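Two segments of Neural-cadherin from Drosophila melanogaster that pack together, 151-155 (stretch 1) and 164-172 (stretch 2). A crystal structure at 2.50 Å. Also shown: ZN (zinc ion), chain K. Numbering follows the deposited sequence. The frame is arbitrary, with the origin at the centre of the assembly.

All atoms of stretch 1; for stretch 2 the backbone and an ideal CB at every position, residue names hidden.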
# COMPACT_ATOMS: atom_id res chain seq x y z
N GLY A 151 -6.16 -11.40 -25.12
CA GLY A 151 -5.80 -11.68 -26.51
C GLY A 151 -4.98 -10.54 -27.07
O GLY A 151 -5.06 -10.21 -28.25
N GLY A 152 -4.19 -9.90 -26.21
CA GLY A 152 -3.27 -8.85 -26.63
C GLY A 152 -3.92 -7.52 -26.94
O GLY A 152 -3.44 -6.81 -27.82
N ARG A 153 -4.98 -7.18 -26.22
CA ARG A 153 -5.71 -5.95 -26.49
C ARG A 153 -5.31 -4.81 -25.55
O ARG A 153 -5.80 -3.69 -25.67
CB ARG A 153 -7.22 -6.18 -26.45
CG ARG A 153 -7.78 -7.17 -27.49
CD ARG A 153 -7.33 -6.89 -28.94
NE ARG A 153 -7.47 -5.48 -29.30
CZ ARG A 153 -8.60 -4.91 -29.71
NH1 ARG A 153 -9.72 -5.63 -29.82
NH2 ARG A 153 -8.61 -3.62 -29.99
N PHE A 154 -4.43 -5.10 -24.61
CA PHE A 154 -4.01 -4.09 -23.66
C PHE A 154 -2.56 -4.27 -23.34
O PHE A 154 -2.03 -5.39 -23.36
CB PHE A 154 -4.84 -4.15 -22.37
CG PHE A 154 -6.30 -3.88 -22.57
CD1 PHE A 154 -7.18 -4.92 -22.86
CD2 PHE A 154 -6.79 -2.59 -22.51
CE1 PHE A 154 -8.53 -4.68 -23.08
CE2 PHE A 154 -8.14 -2.33 -22.72
CZ PHE A 154 -9.02 -3.38 -23.00
N GLU A 155 -1.91 -3.14 -23.05
CA GLU A 155 -0.56 -3.14 -22.50
C GLU A 155 -0.47 -2.05 -21.45
O GLU A 155 -1.29 -1.15 -21.41
CB GLU A 155 0.51 -2.99 -23.59
CG GLU A 155 0.86 -4.32 -24.28
CD GLU A 155 1.67 -4.15 -25.54
OE1 GLU A 155 1.81 -3.01 -26.03
OE2 GLU A 155 2.16 -5.16 -26.08
N UNK A 164 -3.37 0.81 -21.54
CA UNK A 164 -3.80 1.37 -22.82
C UNK A 164 -4.20 0.28 -23.83
O UNK A 164 -3.54 -0.76 -23.91
CB UNK A 164 -2.68 2.23 -23.41
N UNK A 165 -5.27 0.54 -24.59
CA UNK A 165 -5.73 -0.38 -25.59
C UNK A 165 -4.70 -0.50 -26.70
O UNK A 165 -4.01 0.48 -27.02
CB UNK A 165 -7.08 0.06 -26.15
N UNK A 166 -4.57 -1.68 -27.29
CA UNK A 166 -3.82 -1.76 -28.54
C UNK A 166 -4.66 -2.43 -29.62
O UNK A 166 -5.66 -3.11 -29.32
CB UNK A 166 -2.51 -2.52 -28.34
N UNK A 167 -4.26 -2.21 -30.88
CA UNK A 167 -4.98 -2.75 -32.03
C UNK A 167 -6.19 -1.90 -32.38
O UNK A 167 -6.61 -1.06 -31.59
CB UNK A 167 -5.42 -4.19 -31.75
N UNK A 168 -6.76 -2.14 -33.57
CA UNK A 168 -7.88 -1.34 -34.06
C UNK A 168 -9.22 -2.06 -33.98
O UNK A 168 -10.26 -1.45 -34.23
CB UNK A 168 -7.62 -0.92 -35.51
N UNK A 169 -9.21 -3.35 -33.67
CA UNK A 169 -10.45 -4.09 -33.52
C UNK A 169 -11.32 -3.48 -32.42
O UNK A 169 -10.83 -2.86 -31.49
CB UNK A 169 -10.16 -5.56 -33.21
N UNK A 170 -12.62 -3.67 -32.58
CA UNK A 170 -13.60 -3.27 -31.60
C UNK A 170 -13.54 -4.15 -30.36
O UNK A 170 -13.00 -5.26 -30.39
CB UNK A 170 -15.00 -3.31 -32.21
N UNK A 171 -14.08 -3.65 -29.26
CA UNK A 171 -14.31 -4.48 -28.08
C UNK A 171 -15.80 -4.83 -28.05
O UNK A 171 -16.61 -4.11 -28.66
CB UNK A 171 -13.88 -3.77 -26.80
N UNK A 172 -16.12 -5.95 -27.39
CA UNK A 172 -17.48 -6.50 -27.31
C UNK A 172 -18.20 -6.02 -26.05
O UNK A 172 -17.62 -5.99 -24.97
CB UNK A 172 -17.44 -8.03 -27.33
ZN ZN K . -8.83 -8.98 -35.56

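Position 164 is an antiparallel, hydrogen-bonded partner of Glu155: its N donates to Glu155 O (2.9 Å) and its O accepts from Glu155 N (3.0 Å). The backbone alone secures this rung, and CA-to-CB points to the sheet face that carries Glu155, where a polar, basic or beta-branched residue would fit. It is Arg164, whose closest side-chain approach to stretch 1 is CB to Glu155 O, 4.2 Å.

Position 165 faces the other way, onto the sheet face of Phe154, with its ideal CB 4.3 Å from Phe154 CE2. A small or medium side chain with a methyl group, such as valine, threonine or alanine, would suit. The residue is Thr165; its CG2 lies 3.6 Å from Phe154 CE2, while OG1 is hydrogen-bonded elsewhere in the structure. Its CA also approaches Arg153 O at 3.3 Å, a CA-H...O contact typical of a non-hydrogen-bonded pair.

At 166 the main chain works in both directions: N donates to Arg153 O (2.9 Å), and O accepts from Arg153 NE (3.0 Å) and NH2 (3.1 Å). CA-to-CB points sideways, but Gly152 O and the Glu155 carboxylate lie within a long side chain's range, so lysine, arginine or glutamine could serve. Arg166 joins the two: NH1 donates to Gly152 O at 2.9 Å, and Glu155 OE2 lies over the guanidinium face, 3.6 Å from NE, in a long salt bridge of charge alone.

Position 167 has phi of 81°, which by itself favours glycine, though asparagine might tolerate the angle; a CB here would sit close to Arg153 NE, 3.5 Å away. It is Gly167.

Position 168 points away from stretch 1, so many residues would do; it is Thr168.

At 169 the backbone O takes a 2.8 Å hydrogen bond from Arg153 NH2. The CB points toward stretch 1, 3.4 Å from Arg153 NH1, and the zinc lies nearby, making aspartate, glutamate or histidine plausible. Asp169 binds the metal through OD2 at 2.0 Å.

Position 170 also points away and leaves the side chain free; it is Leu170, whose O accepts a weak hydrogen bond from Arg153 NH1 (3.3 Å).

Position 171 starts sideways, yet between its CB and Phe154 lies room beside the flat Arg153 guanidinium. An aromatic side chain, or perhaps a long aliphatic one, could reach both. Phe171 does: the guanidinium stacks on its ring, centres 4.1 Å apart, and CE2 meets Phe154 CZ at 3.6 Å.

Position 172 is out of reach and unconstrained here; it is Gln172.

Stretch 2 (164-172) RTRGTDLFQ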
# COMPACT_ATOMS: atom_id res chain seq x y z
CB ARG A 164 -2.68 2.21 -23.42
CG ARG A 164 -2.44 3.52 -22.72
CD ARG A 164 -1.36 4.30 -23.44
NE ARG A 164 -1.13 5.62 -22.86
CZ ARG A 164 -0.12 5.93 -22.05
NH1 ARG A 164 0.77 5.01 -21.68
NH2 ARG A 164 -0.00 7.16 -21.59
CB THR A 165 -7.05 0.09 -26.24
OG1 THR A 165 -6.87 1.35 -26.88
CG2 THR A 165 -8.14 0.22 -25.21
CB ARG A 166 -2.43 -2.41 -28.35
CG ARG A 166 -2.44 -3.87 -28.05
CD ARG A 166 -1.06 -4.40 -27.65
NE ARG A 166 -0.15 -4.57 -28.79
CZ ARG A 166 -0.08 -5.68 -29.53
NH1 ARG A 166 -0.88 -6.71 -29.27
NH2 ARG A 166 0.79 -5.76 -30.52
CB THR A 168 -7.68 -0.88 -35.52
OG1 THR A 168 -7.57 -2.04 -36.35
CG2 THR A 168 -6.42 -0.01 -35.67
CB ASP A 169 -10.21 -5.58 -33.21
CG ASP A 169 -9.78 -6.38 -34.43
OD1 ASP A 169 -9.78 -5.83 -35.56
OD2 ASP A 169 -9.45 -7.58 -34.26
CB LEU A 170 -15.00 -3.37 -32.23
CG LEU A 170 -15.22 -2.57 -33.52
CD1 LEU A 170 -16.56 -2.95 -34.16
CD2 LEU A 170 -15.14 -1.08 -33.24
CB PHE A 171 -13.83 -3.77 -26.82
CG PHE A 171 -12.37 -3.41 -26.84
CD1 PHE A 171 -11.94 -2.22 -27.45
CD2 PHE A 171 -11.42 -4.26 -26.30
CE1 PHE A 171 -10.58 -1.89 -27.52
CE2 PHE A 171 -10.06 -3.93 -26.35
CZ PHE A 171 -9.64 -2.74 -26.97
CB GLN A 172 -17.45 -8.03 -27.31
CG GLN A 172 -17.96 -8.72 -28.57
CD GLN A 172 -17.12 -8.41 -29.82
OE1 GLN A 172 -17.66 -8.18 -30.91
NE2 GLN A 172 -15.79 -8.41 -29.67
O HOH W 1 -7.69 -10.49 -34.88
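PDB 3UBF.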